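Local coordinates for cell wall binding protein cwp8 (Peptoclostridium difficile, PDB 5J6Q), which probably attaches itself to the bacterial cell wall through its CWB2 modules, as one of the surface-layer-associated proteins of this organism, at residues 3-8 and 13-18; 7-12 and 58-63; 54-59 and 69-74; 207-212 and 276-281; 246-251 and 256-261. All coordinates share one frame; numbering follows the deposited sequence.

Interaction 1. Residues 3-8 and 13-18; sequences KNYTVS and AKLIEE
Y5, in segment 3-8, sends its ring toward helix 13-24 and meets L15 and E18 there. Its CB already points at the helix, and CG lies between the backbone N and the carbonyl carbon (chi1 56°), which swings the ring off the strand toward that helix. On the way out one ring edge passes V7: CG1 of V7 lies in the ring plane, with Y5 CE1 its near neighbour at 3.5 Å. At the tip, Y5 OH does all the touching. It lies 3.7 Å from L15 CD1, the two side chains sliding past each other in opposite directions. L15 brings CD1 there with CG anti to the backbone N (chi1 173°). The same hydroxyl is 3.5 Å from E18 OE1, too long to count here as a hydrogen bond. E18 arrives extended beyond CG, and its carboxylate plane stands 86° from the ring, almost perpendicular. The area buried between the segments is small, 109 Å²; Y5, L15 and E18 make the close approaches, and V7, which also points at the helix, adds a little without touching. Behind Y5 the strand is held by backbone bonds to T181, and the ring also rests on V180. The arrangement is a strand-turn-helix unit of a two-layer alpha-beta domain: the edge strand of a mixed, mostly antiparallel sheet turns back into a helix packed over one sheet face.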
# COMPACT_ATOMS: atom_id res chain seq x y z
N LYS A 3 6.83 5.53 27.11
CA LYS A 3 5.92 5.08 26.06
C LYS A 3 5.98 3.58 25.81
O LYS A 3 6.97 2.93 26.13
CB LYS A 3 6.20 5.82 24.73
CG LYS A 3 4.92 6.36 24.06
CD LYS A 3 3.74 6.37 25.03
CE LYS A 3 2.43 6.72 24.40
NZ LYS A 3 1.34 6.67 25.41
N ASN A 4 4.90 3.04 25.24
CA ASN A 4 4.79 1.62 24.93
C ASN A 4 4.90 1.37 23.42
O ASN A 4 3.99 1.71 22.67
CB ASN A 4 3.45 1.09 25.42
CG ASN A 4 3.19 1.42 26.87
OD1 ASN A 4 2.97 0.51 27.67
ND2 ASN A 4 3.30 2.68 27.30
N TYR A 5 6.02 0.78 22.98
CA TYR A 5 6.23 0.52 21.56
C TYR A 5 6.83 -0.87 21.27
O TYR A 5 6.98 -1.70 22.18
CB TYR A 5 7.17 1.59 21.01
CG TYR A 5 8.46 1.63 21.80
CD1 TYR A 5 9.58 0.94 21.37
CD2 TYR A 5 8.55 2.36 22.98
CE1 TYR A 5 10.76 0.96 22.10
CE2 TYR A 5 9.73 2.39 23.72
CZ TYR A 5 10.83 1.69 23.27
OH TYR A 5 12.00 1.70 23.99
N THR A 6 7.24 -1.09 20.00
CA THR A 6 7.76 -2.33 19.54
C THR A 6 9.01 -2.13 18.76
O THR A 6 9.09 -1.24 17.92
CB THR A 6 6.62 -3.03 18.78
OG1 THR A 6 5.48 -3.06 19.66
CG2 THR A 6 6.96 -4.40 18.34
N VAL A 7 10.00 -2.94 19.02
CA VAL A 7 11.26 -2.84 18.30
C VAL A 7 11.60 -4.16 17.84
O VAL A 7 11.15 -5.14 18.41
CB VAL A 7 12.46 -2.33 19.19
CG1 VAL A 7 12.29 -0.84 19.51
CG2 VAL A 7 12.52 -3.12 20.51
N SER A 8 12.41 -4.23 16.83
CA SER A 8 12.83 -5.53 16.41
C SER A 8 14.01 -5.98 17.31
O SER A 8 14.72 -5.13 17.85
CB SER A 8 13.28 -5.51 14.95
OG SER A 8 14.45 -4.71 14.83
N ALA A 13 19.48 -2.81 20.72
CA ALA A 13 20.68 -2.34 21.50
C ALA A 13 20.33 -1.23 22.50
O ALA A 13 20.65 -1.31 23.70
CB ALA A 13 21.72 -1.80 20.54
N LYS A 14 19.69 -0.22 21.99
CA LYS A 14 19.23 0.96 22.70
C LYS A 14 18.31 0.57 23.86
O LYS A 14 18.39 1.19 24.92
CB LYS A 14 18.50 1.86 21.69
CG LYS A 14 17.98 3.17 22.26
CD LYS A 14 17.60 4.14 21.15
N LEU A 15 17.44 -0.48 23.69
CA LEU A 15 16.55 -0.78 24.81
C LEU A 15 17.37 -1.43 25.90
O LEU A 15 17.27 -1.06 27.05
CB LEU A 15 15.39 -1.70 24.34
CG LEU A 15 14.52 -2.18 25.50
CD1 LEU A 15 13.58 -1.07 25.90
CD2 LEU A 15 13.75 -3.43 25.07
N ILE A 16 18.18 -2.39 25.54
CA ILE A 16 19.03 -3.07 26.49
C ILE A 16 19.94 -2.11 27.40
O ILE A 16 20.11 -2.38 28.59
CB ILE A 16 19.85 -3.96 25.63
CG1 ILE A 16 18.92 -5.01 24.97
CG2 ILE A 16 21.00 -4.57 26.44
CD1 ILE A 16 19.61 -5.90 23.90
N GLU A 17 20.52 -1.01 26.84
CA GLU A 17 21.36 -0.10 27.66
C GLU A 17 20.44 0.83 28.40
O GLU A 17 20.78 1.40 29.44
CB GLU A 17 22.32 0.69 26.77
CG GLU A 17 23.77 0.36 27.06
CD GLU A 17 24.25 0.94 28.38
OE1 GLU A 17 24.27 2.19 28.51
OE2 GLU A 17 24.62 0.14 29.30
N GLU A 18 19.26 1.00 27.87
CA GLU A 18 18.24 1.79 28.51
C GLU A 18 17.92 1.01 29.82
O GLU A 18 17.84 1.57 30.92
CB GLU A 18 17.03 1.89 27.56
CG GLU A 18 17.12 3.05 26.58
CD GLU A 18 15.88 3.22 25.70
OE1 GLU A 18 14.89 2.48 25.87
OE2 GLU A 18 15.90 4.12 24.84

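Interaction 2. Residues 7-12 and 58-63; sequences VSAKDS and NKINSL
I60 packs its branched side chain against A9 and S12, the first and last residues of a type I beta turn that leads from strand 5-8 into helix 13-24. In the first shell, I60 CG2 faces both: it lies 3.9 Å from A9 CB and 3.6 Å from S12 OG. The CG1 branch, anti to the carbonyl carbon (chi1 -76°), carries CD1 along S12, where it comes to 4.0 Å from S12 CB. The isoleucine thus sets one methyl at A9 and S12 together and the other at S12 alone. All of this is van der Waals packing, and the backbones come close as well, the CA atoms of A9 and I60 being 6.0 Å apart.

The second shell holds the turn in shape. S12 N bonds to A9 O at 2.9 Å, closing the turn, while the separation of S12 OG from the same carbonyl is so short that its detail is doubtful. One step earlier, D11 N gives a hydrogen to S8 OG at 3.2 Å, an ST motif that fixes the way into the turn. Further out, V182 of strand 178-183 also touches I60, so the isoleucine is wedged between turn and sheet. On the helix side, S62 fastens the C-terminal end: S62 OG, at 3.0 Å, and S62 N both reach K59 O from the same face of its carbonyl plane, the hydroxyl tilted 25° out of that plane.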
# COMPACT_ATOMS: atom_id res chain seq x y z
N VAL A 7 10.00 -2.94 19.02
CA VAL A 7 11.26 -2.84 18.30
C VAL A 7 11.60 -4.16 17.84
O VAL A 7 11.15 -5.14 18.41
CB VAL A 7 12.46 -2.33 19.19
CG1 VAL A 7 12.29 -0.84 19.51
CG2 VAL A 7 12.52 -3.12 20.51
N SER A 8 12.41 -4.23 16.83
CA SER A 8 12.83 -5.53 16.41
C SER A 8 14.01 -5.98 17.31
O SER A 8 14.72 -5.13 17.85
CB SER A 8 13.28 -5.51 14.95
OG SER A 8 14.45 -4.71 14.83
N ALA A 9 14.19 -7.28 17.45
CA ALA A 9 15.29 -7.85 18.18
C ALA A 9 16.61 -7.20 17.65
O ALA A 9 17.36 -6.61 18.43
CB ALA A 9 15.30 -9.37 17.97
N LYS A 10 16.89 -7.28 16.34
CA LYS A 10 18.11 -6.72 15.72
C LYS A 10 18.36 -5.25 16.12
O LYS A 10 19.53 -4.88 16.32
CB LYS A 10 18.02 -6.88 14.19
CG LYS A 10 19.00 -6.02 13.39
CD LYS A 10 18.95 -6.41 11.89
CE LYS A 10 18.44 -5.29 11.02
NZ LYS A 10 17.44 -5.76 10.00
N ASP A 11 17.32 -4.43 16.27
CA ASP A 11 17.57 -3.05 16.62
C ASP A 11 17.19 -2.78 18.08
O ASP A 11 16.69 -1.68 18.40
CB ASP A 11 16.82 -2.11 15.65
CG ASP A 11 16.96 -2.53 14.19
OD1 ASP A 11 18.12 -2.51 13.67
OD2 ASP A 11 15.95 -2.87 13.57
N SER A 12 17.44 -3.76 19.00
CA SER A 12 17.08 -3.57 20.43
C SER A 12 18.26 -3.12 21.31
O SER A 12 18.07 -3.04 22.52
CB SER A 12 16.50 -4.87 21.01
OG SER A 12 17.32 -6.00 20.73
N ASN A 58 20.10 -12.08 26.40
CA ASN A 58 20.01 -13.48 26.01
C ASN A 58 18.55 -13.85 25.64
O ASN A 58 18.38 -14.77 24.83
CB ASN A 58 20.46 -14.46 27.15
CG ASN A 58 21.97 -14.38 27.50
OD1 ASN A 58 22.35 -14.69 28.65
ND2 ASN A 58 22.84 -14.06 26.59
N LYS A 59 17.54 -13.28 26.31
CA LYS A 59 16.16 -13.67 26.01
C LYS A 59 15.81 -13.13 24.66
O LYS A 59 15.23 -13.86 23.85
CB LYS A 59 15.20 -13.18 27.14
CG LYS A 59 15.36 -14.12 28.42
CD LYS A 59 14.28 -13.83 29.54
CE LYS A 59 14.57 -14.74 30.74
NZ LYS A 59 13.62 -14.44 31.84
N ILE A 60 16.19 -11.88 24.39
CA ILE A 60 15.95 -11.30 23.09
C ILE A 60 16.62 -12.13 21.98
O ILE A 60 16.01 -12.32 20.91
CB ILE A 60 16.47 -9.83 23.07
CG1 ILE A 60 15.52 -8.87 23.82
CG2 ILE A 60 16.62 -9.38 21.60
CD1 ILE A 60 16.19 -7.45 24.01
N ASN A 61 17.87 -12.63 22.22
CA ASN A 61 18.60 -13.41 21.20
C ASN A 61 18.06 -14.78 21.02
O ASN A 61 18.22 -15.35 19.95
CB ASN A 61 20.04 -13.52 21.54
CG ASN A 61 20.74 -12.18 21.33
OD1 ASN A 61 21.92 -12.05 21.69
ND2 ASN A 61 20.08 -11.17 20.77
N SER A 62 17.38 -15.32 22.01
CA SER A 62 16.91 -16.71 21.84
C SER A 62 15.52 -16.71 21.11
O SER A 62 14.91 -17.76 20.87
CB SER A 62 16.78 -17.33 23.21
OG SER A 62 15.60 -16.79 23.80
N LEU A 63 15.05 -15.53 20.75
CA LEU A 63 13.76 -15.45 20.07
C LEU A 63 13.81 -16.01 18.61
O LEU A 63 14.65 -15.55 17.82
CB LEU A 63 13.34 -13.99 20.00
CG LEU A 63 12.82 -13.43 21.26
CD1 LEU A 63 12.52 -11.94 20.97
CD2 LEU A 63 11.53 -14.20 21.75

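Interaction 3. Residues 54-59 and 69-74; sequences TQLQNK and LKVTIQ
L69 and L56 bury the most surface in this contact, 51 and 45 Å², each against a different part of the opposite segment. L69 leaves its strand with CG between the backbone N and the carbonyl carbon (chi1 53°), and this puts its CD2 methyl against the main chain at K59. That methyl meets backbone before any side-chain end: it is 3.6 Å from K59 C and 3.7 Å from K59 O, with K59 CB close by at 3.8 Å. K59 therefore adds its backbone and the root of its side chain, while the extended remainder leads away from the strand.

L56, one helical turn earlier, works through its far end. Its CB does not aim at the strand; CG lies opposite the backbone N (chi1 172°), and the CD1 branch bends round to the sheet. There it meets V71 CG2 tip to tip at 3.7 Å. The CA atoms of L56 and V71 are 8.5 Å apart, so at this pair the distance is spanned by the two side chains alone. The packing is that of a helix layer on a mixed, mostly antiparallel sheet. Strand 68-75 is an inner strand, bonded to strands 178-183 and 41-45, and L69 and V71, two residues apart, both point at the helix. V71 is also touched from helix 13-24, through L15, while L56 rests on V45 of the neighbouring strand and on V19 of that helix.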
# COMPACT_ATOMS: atom_id res chain seq x y z
N THR A 54 22.25 -8.51 30.90
CA THR A 54 22.65 -9.58 30.02
C THR A 54 21.48 -10.70 29.91
O THR A 54 21.37 -11.33 28.88
CB THR A 54 23.98 -10.27 30.57
OG1 THR A 54 25.00 -9.24 30.61
CG2 THR A 54 24.52 -11.45 29.69
N GLN A 55 20.70 -10.95 30.95
CA GLN A 55 19.65 -12.00 30.76
C GLN A 55 18.63 -11.37 29.75
O GLN A 55 18.02 -12.10 29.01
CB GLN A 55 18.97 -12.26 32.12
CG GLN A 55 17.73 -13.27 32.00
CD GLN A 55 17.14 -13.39 33.36
OE1 GLN A 55 16.53 -12.42 33.97
NE2 GLN A 55 17.52 -14.41 34.01
N LEU A 56 18.52 -9.99 29.66
CA LEU A 56 17.52 -9.39 28.75
C LEU A 56 17.98 -9.75 27.36
O LEU A 56 17.27 -10.41 26.53
CB LEU A 56 17.38 -7.83 28.95
CG LEU A 56 16.47 -7.12 27.86
CD1 LEU A 56 15.10 -7.83 27.73
CD2 LEU A 56 16.13 -5.70 28.21
N GLN A 57 19.26 -9.32 27.10
CA GLN A 57 19.98 -9.64 25.88
C GLN A 57 19.84 -11.12 25.46
O GLN A 57 19.56 -11.41 24.28
CB GLN A 57 21.48 -9.39 26.07
CG GLN A 57 22.27 -9.56 24.79
CD GLN A 57 22.85 -8.22 24.39
OE1 GLN A 57 22.39 -7.59 23.44
NE2 GLN A 57 23.89 -7.74 25.12
N ASN A 58 20.10 -12.08 26.40
CA ASN A 58 20.01 -13.48 26.01
C ASN A 58 18.55 -13.85 25.64
O ASN A 58 18.38 -14.77 24.83
CB ASN A 58 20.46 -14.46 27.15
CG ASN A 58 21.97 -14.38 27.50
OD1 ASN A 58 22.35 -14.69 28.65
ND2 ASN A 58 22.84 -14.06 26.59
N LYS A 59 17.54 -13.28 26.31
CA LYS A 59 16.16 -13.67 26.01
C LYS A 59 15.81 -13.13 24.66
O LYS A 59 15.23 -13.86 23.85
CB LYS A 59 15.20 -13.18 27.14
CG LYS A 59 15.36 -14.12 28.42
CD LYS A 59 14.28 -13.83 29.54
CE LYS A 59 14.57 -14.74 30.74
NZ LYS A 59 13.62 -14.44 31.84
N LEU A 69 8.61 -11.06 22.93
CA LEU A 69 8.55 -11.12 24.39
C LEU A 69 8.27 -9.69 24.82
O LEU A 69 8.51 -8.76 24.02
CB LEU A 69 9.89 -11.64 25.01
CG LEU A 69 11.17 -10.87 24.55
CD1 LEU A 69 11.26 -9.45 25.13
CD2 LEU A 69 12.48 -11.68 25.01
N LYS A 70 7.80 -9.49 26.02
CA LYS A 70 7.59 -8.09 26.41
C LYS A 70 8.47 -7.72 27.59
O LYS A 70 8.67 -8.55 28.44
CB LYS A 70 6.12 -7.82 26.90
CG LYS A 70 4.98 -8.18 25.91
CD LYS A 70 3.64 -8.43 26.70
CE LYS A 70 2.47 -8.88 25.83
NZ LYS A 70 1.29 -9.36 26.65
N VAL A 71 8.97 -6.48 27.63
CA VAL A 71 9.70 -5.94 28.76
C VAL A 71 8.86 -4.95 29.48
O VAL A 71 8.44 -3.98 28.88
CB VAL A 71 10.99 -5.25 28.36
CG1 VAL A 71 11.73 -4.81 29.63
CG2 VAL A 71 11.84 -6.16 27.51
N THR A 72 8.58 -5.17 30.74
CA THR A 72 7.81 -4.18 31.42
C THR A 72 8.77 -3.49 32.41
O THR A 72 9.62 -4.13 33.07
CB THR A 72 6.55 -4.79 32.15
OG1 THR A 72 7.01 -5.65 33.18
CG2 THR A 72 5.59 -5.52 31.17
N ILE A 73 8.65 -2.14 32.44
CA ILE A 73 9.41 -1.27 33.30
C ILE A 73 8.39 -0.50 34.07
O ILE A 73 7.47 0.08 33.47
CB ILE A 73 10.34 -0.24 32.53
CG1 ILE A 73 11.28 -0.92 31.62
CG2 ILE A 73 11.07 0.67 33.57
CD1 ILE A 73 10.72 -1.00 30.20
N GLN A 74 8.51 -0.46 35.37
CA GLN A 74 7.61 0.38 36.13
C GLN A 74 8.30 1.07 37.32
O GLN A 74 8.88 0.42 38.20
CB GLN A 74 6.42 -0.39 36.64
CG GLN A 74 5.51 0.49 37.51
CD GLN A 74 4.27 -0.26 37.94
OE1 GLN A 74 4.25 -1.49 38.01
NE2 GLN A 74 3.22 0.49 38.34

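Interaction 4. Residues 207-212 and 276-281; sequences EIVNKV and TDVKDG
V278 projects from the helix of 276-281 between V209 and V212, two residues one turn apart on the helix of 207-212. The buried areas bear this out: V278 loses 76 Å² to the other segment, against 31 and 34 Å² for its two partners. All three valines adopt the same rotamer, with CG1 opposite the backbone N and CG2 opposite the carbonyl carbon; for V278 chi1 is 175°. This conformation parts its two methyls so that each faces a different partner. CG2 of V278 goes to V209 CG2 at 3.6 Å, the two side chains crossing at about a right angle. CG1 of V278 turns to V212, reaching V212 CG2 at 3.9 Å and V212 CB at 4.2 Å, and this pair meets more obliquely. V212 CG1 lies 4.2 Å from V278 O, a loose approach to the main chain.

Two residues after V278 the helix ends, at D280. G281, with phi at 77°, is the C-prime residue of a Schellman motif: K282 N bonds back to D277 O, and G281 N makes a weak 3.1 Å bond to V278 O. V278 therefore supplies both the side chain packed between the two valines and one of the carbonyls that end the helix.

Around this pair of helices, L201 meets V209 and L284 lies on V278. V212 and K279 both touch L218 of strand 217-224. K211 leaves by another side, forming a salt bridge to E256 on strand 256-262 and a cation-pi contact with Y216, while I208 and V212 pack on I258 and L248 of the adjoining sheet.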
# COMPACT_ATOMS: atom_id res chain seq x y z
N GLU A 207 4.31 -4.29 -4.05
CA GLU A 207 5.29 -5.21 -3.49
C GLU A 207 4.58 -6.11 -2.46
O GLU A 207 4.90 -7.27 -2.37
CB GLU A 207 6.43 -4.43 -2.81
CG GLU A 207 7.16 -3.55 -3.81
CD GLU A 207 8.46 -2.96 -3.26
OE1 GLU A 207 8.84 -3.30 -2.13
OE2 GLU A 207 9.09 -2.15 -3.97
N ILE A 208 3.63 -5.59 -1.74
CA ILE A 208 2.94 -6.44 -0.75
C ILE A 208 2.10 -7.49 -1.50
O ILE A 208 2.14 -8.68 -1.16
CB ILE A 208 2.09 -5.52 0.12
CG1 ILE A 208 3.04 -4.68 0.97
CG2 ILE A 208 1.11 -6.30 1.00
CD1 ILE A 208 2.33 -3.51 1.51
N VAL A 209 1.38 -7.06 -2.54
CA VAL A 209 0.58 -7.96 -3.37
C VAL A 209 1.49 -9.04 -3.91
O VAL A 209 1.11 -10.21 -3.90
CB VAL A 209 -0.10 -7.16 -4.54
CG1 VAL A 209 -0.76 -8.14 -5.52
CG2 VAL A 209 -1.14 -6.21 -3.98
N ASN A 210 2.71 -8.67 -4.37
CA ASN A 210 3.68 -9.67 -4.90
C ASN A 210 4.15 -10.67 -3.81
O ASN A 210 4.35 -11.86 -4.13
CB ASN A 210 4.94 -9.02 -5.49
CG ASN A 210 5.60 -9.92 -6.58
OD1 ASN A 210 5.33 -9.75 -7.78
ND2 ASN A 210 6.46 -10.92 -6.26
N LYS A 211 4.35 -10.19 -2.55
CA LYS A 211 4.79 -11.12 -1.51
C LYS A 211 3.69 -12.15 -1.22
O LYS A 211 4.01 -13.31 -1.02
CB LYS A 211 5.15 -10.36 -0.24
CG LYS A 211 6.30 -9.39 -0.44
CD LYS A 211 7.57 -9.78 0.37
CE LYS A 211 7.27 -10.35 1.74
NZ LYS A 211 8.16 -9.79 2.81
N VAL A 212 2.41 -11.75 -1.22
CA VAL A 212 1.34 -12.70 -0.93
C VAL A 212 1.37 -13.82 -1.98
O VAL A 212 1.43 -14.98 -1.61
CB VAL A 212 -0.02 -11.96 -0.89
CG1 VAL A 212 -1.16 -12.96 -0.70
CG2 VAL A 212 -0.02 -10.93 0.25
N THR A 276 -7.97 -6.45 2.13
CA THR A 276 -8.83 -7.65 2.50
C THR A 276 -8.97 -8.38 1.23
O THR A 276 -8.80 -9.62 1.19
CB THR A 276 -10.19 -7.18 3.11
OG1 THR A 276 -9.87 -6.29 4.18
CG2 THR A 276 -11.05 -8.35 3.64
N ASP A 277 -9.27 -7.61 0.14
CA ASP A 277 -9.32 -8.28 -1.16
C ASP A 277 -8.04 -9.03 -1.46
O ASP A 277 -8.10 -10.21 -1.86
CB ASP A 277 -9.61 -7.27 -2.30
CG ASP A 277 -11.07 -6.89 -2.31
OD1 ASP A 277 -11.90 -7.77 -2.08
OD2 ASP A 277 -11.38 -5.67 -2.52
N VAL A 278 -6.84 -8.38 -1.28
CA VAL A 278 -5.57 -9.11 -1.53
C VAL A 278 -5.47 -10.34 -0.59
O VAL A 278 -5.04 -11.42 -1.01
CB VAL A 278 -4.30 -8.25 -1.31
CG1 VAL A 278 -3.06 -9.13 -1.49
CG2 VAL A 278 -4.25 -7.06 -2.29
N LYS A 279 -5.83 -10.19 0.69
CA LYS A 279 -5.66 -11.38 1.55
C LYS A 279 -6.68 -12.46 1.14
O LYS A 279 -6.32 -13.66 1.13
CB LYS A 279 -5.83 -10.99 3.02
CG LYS A 279 -6.09 -12.19 3.94
CD LYS A 279 -6.33 -11.73 5.38
CE LYS A 279 -7.15 -12.74 6.15
NZ LYS A 279 -8.23 -12.05 6.91
N ASP A 280 -7.93 -12.06 0.80
CA ASP A 280 -8.93 -13.06 0.43
C ASP A 280 -8.61 -13.62 -0.95
O ASP A 280 -9.17 -14.64 -1.37
CB ASP A 280 -10.33 -12.44 0.42
CG ASP A 280 -10.94 -12.19 1.79
OD1 ASP A 280 -10.35 -12.65 2.82
OD2 ASP A 280 -12.02 -11.53 1.84
N GLY A 281 -7.67 -12.98 -1.67
CA GLY A 281 -7.36 -13.45 -3.01
C GLY A 281 -8.43 -13.01 -3.98
O GLY A 281 -8.53 -13.54 -5.07

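Interaction 5. Residues 246-251 and 256-261; sequences IVLSKA and ETISVS
V247 and T257 lie side by side and point the same way, on one face of the sheet formed by strands 242-249 and 256-262. T257 OG1, anti to its carbonyl carbon (chi1 -70°), sits alongside the valine: V247 CG2 is 3.7 Å and CG1 3.8 Å from that hydroxyl oxygen. This is the non-hydrogen-bonded pair of the ladder.

On the reverse face, the flanking hydrogen-bonded pairs bring up I246 with I258 and L248 with E256. The isoleucines meet near their roots, CB to CB at 4.3 Å, and both carry CG1 beside the backbone N. Farther out, contacts run diagonally: L248 CD2 comes to 4.3 Å from I258 CD1, and I246 CD1 to 4.2 Å from V260 CG1. The E256 carboxylate, besides its salt bridge to K211, takes a hydrogen bond from Q188 to OE2.

The backbone bonds fix this register. I258 N reaches I246 O at 2.7 Å, close to the C=O axis, whereas the return bond from I246 N to I258 O, 2.9 Å long, comes from 37° above the carbonyl plane. L248 and E256 exchange a second pair of bonds, in which E256 N approaches L248 O in the carbonyl plane, and V247 and T257 add CA-H...O contacts to E256 O and I246 O. Strand axes 4.7 Å apart, running at 166°, complete the evidence for an antiparallel beta hairpin. It forms the central strands of a mixed, mostly antiparallel sheet whose face bearing I246, L248 and I258 is covered by helices, a two-layer alpha-beta arrangement.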
# COMPACT_ATOMS: atom_id res chain seq x y z
N ILE A 246 -0.17 -4.69 9.14
CA ILE A 246 -0.20 -5.65 8.06
C ILE A 246 0.90 -6.60 8.36
O ILE A 246 2.03 -6.13 8.48
CB ILE A 246 0.09 -4.91 6.68
CG1 ILE A 246 -0.91 -3.84 6.40
CG2 ILE A 246 0.15 -5.91 5.56
CD1 ILE A 246 -0.43 -2.82 5.33
N VAL A 247 0.65 -7.92 8.40
CA VAL A 247 1.67 -8.89 8.70
C VAL A 247 1.81 -9.91 7.59
O VAL A 247 0.83 -10.54 7.20
CB VAL A 247 1.23 -9.61 10.04
CG1 VAL A 247 2.27 -10.62 10.48
CG2 VAL A 247 0.98 -8.57 11.13
N LEU A 248 3.04 -10.10 7.08
CA LEU A 248 3.27 -11.06 6.02
C LEU A 248 4.09 -12.20 6.62
O LEU A 248 5.09 -11.93 7.24
CB LEU A 248 4.05 -10.47 4.83
CG LEU A 248 3.35 -9.34 4.09
CD1 LEU A 248 1.93 -9.80 3.73
CD2 LEU A 248 3.33 -8.08 4.92
N SER A 249 3.67 -13.46 6.40
CA SER A 249 4.39 -14.61 6.95
C SER A 249 4.43 -15.80 6.01
O SER A 249 3.57 -15.98 5.14
CB SER A 249 3.72 -15.08 8.25
OG SER A 249 3.16 -14.02 9.01
N LYS A 250 5.45 -16.62 6.21
CA LYS A 250 5.69 -17.84 5.44
C LYS A 250 6.54 -18.81 6.27
O LYS A 250 7.32 -18.36 7.11
CB LYS A 250 6.41 -17.51 4.13
CG LYS A 250 6.11 -18.49 3.02
CD LYS A 250 6.71 -18.01 1.72
CE LYS A 250 7.05 -19.16 0.81
NZ LYS A 250 7.80 -18.70 -0.38
N ALA A 251 6.39 -20.13 6.05
CA ALA A 251 7.17 -21.12 6.80
C ALA A 251 8.66 -20.94 6.55
O ALA A 251 9.05 -20.62 5.43
CB ALA A 251 6.76 -22.53 6.39
N GLU A 256 7.08 -10.20 8.57
CA GLU A 256 7.31 -8.78 8.41
C GLU A 256 6.07 -8.11 8.83
O GLU A 256 4.99 -8.54 8.47
CB GLU A 256 7.69 -8.44 6.92
CG GLU A 256 7.43 -7.00 6.55
CD GLU A 256 7.78 -6.68 5.08
OE1 GLU A 256 7.56 -7.55 4.21
OE2 GLU A 256 8.28 -5.55 4.83
N THR A 257 6.18 -7.05 9.59
CA THR A 257 5.00 -6.34 10.02
C THR A 257 5.09 -4.89 9.58
O THR A 257 6.09 -4.24 9.89
CB THR A 257 4.87 -6.49 11.58
OG1 THR A 257 4.52 -7.85 11.89
CG2 THR A 257 3.83 -5.59 12.13
N ILE A 258 4.05 -4.36 8.87
CA ILE A 258 4.05 -2.97 8.42
C ILE A 258 2.89 -2.19 9.03
O ILE A 258 1.74 -2.49 8.74
CB ILE A 258 3.93 -2.91 6.86
CG1 ILE A 258 5.12 -3.61 6.23
CG2 ILE A 258 3.82 -1.43 6.40
CD1 ILE A 258 4.84 -4.05 4.77
N SER A 259 3.19 -1.16 9.79
CA SER A 259 2.21 -0.31 10.50
C SER A 259 1.91 0.90 9.66
O SER A 259 2.84 1.68 9.34
CB SER A 259 2.79 0.15 11.85
OG SER A 259 3.45 -0.91 12.54
N VAL A 260 0.63 1.12 9.35
CA VAL A 260 0.32 2.29 8.54
C VAL A 260 -0.74 3.14 9.19
O VAL A 260 -1.57 2.66 9.94
CB VAL A 260 -0.09 1.86 7.10
CG1 VAL A 260 0.99 0.96 6.49
CG2 VAL A 260 -1.41 1.12 7.10
N SER A 261 -0.70 4.42 8.89
CA SER A 261 -1.62 5.33 9.50
C SER A 261 -1.67 6.53 8.64
O SER A 261 -0.79 6.70 7.82
CB SER A 261 -1.10 5.73 10.88
OG SER A 261 0.21 6.26 10.73

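Overall arrangement
From the N terminus, interaction 1 closes a short turn between strand 5-8 and the helix that follows. Interaction 2 starts from the same strand, sharing V7 and S8, and closes a longer loop. Interaction 3 opens on the helix where interaction 2 ends and returns to strand 68-75. The span of interaction 2 thus crosses those of 1 and 3, which are in series. These three, with centres 9 to 10 Å apart, bind two helices to one mixed sheet. Interaction 4 then closes a long loop between helices 203-213 and 265-280, and the hairpin of interaction 5 nests within its span; K211 and E256 join the two. Interactions 1 and 5 stay about 7 Å apart between nearest atoms.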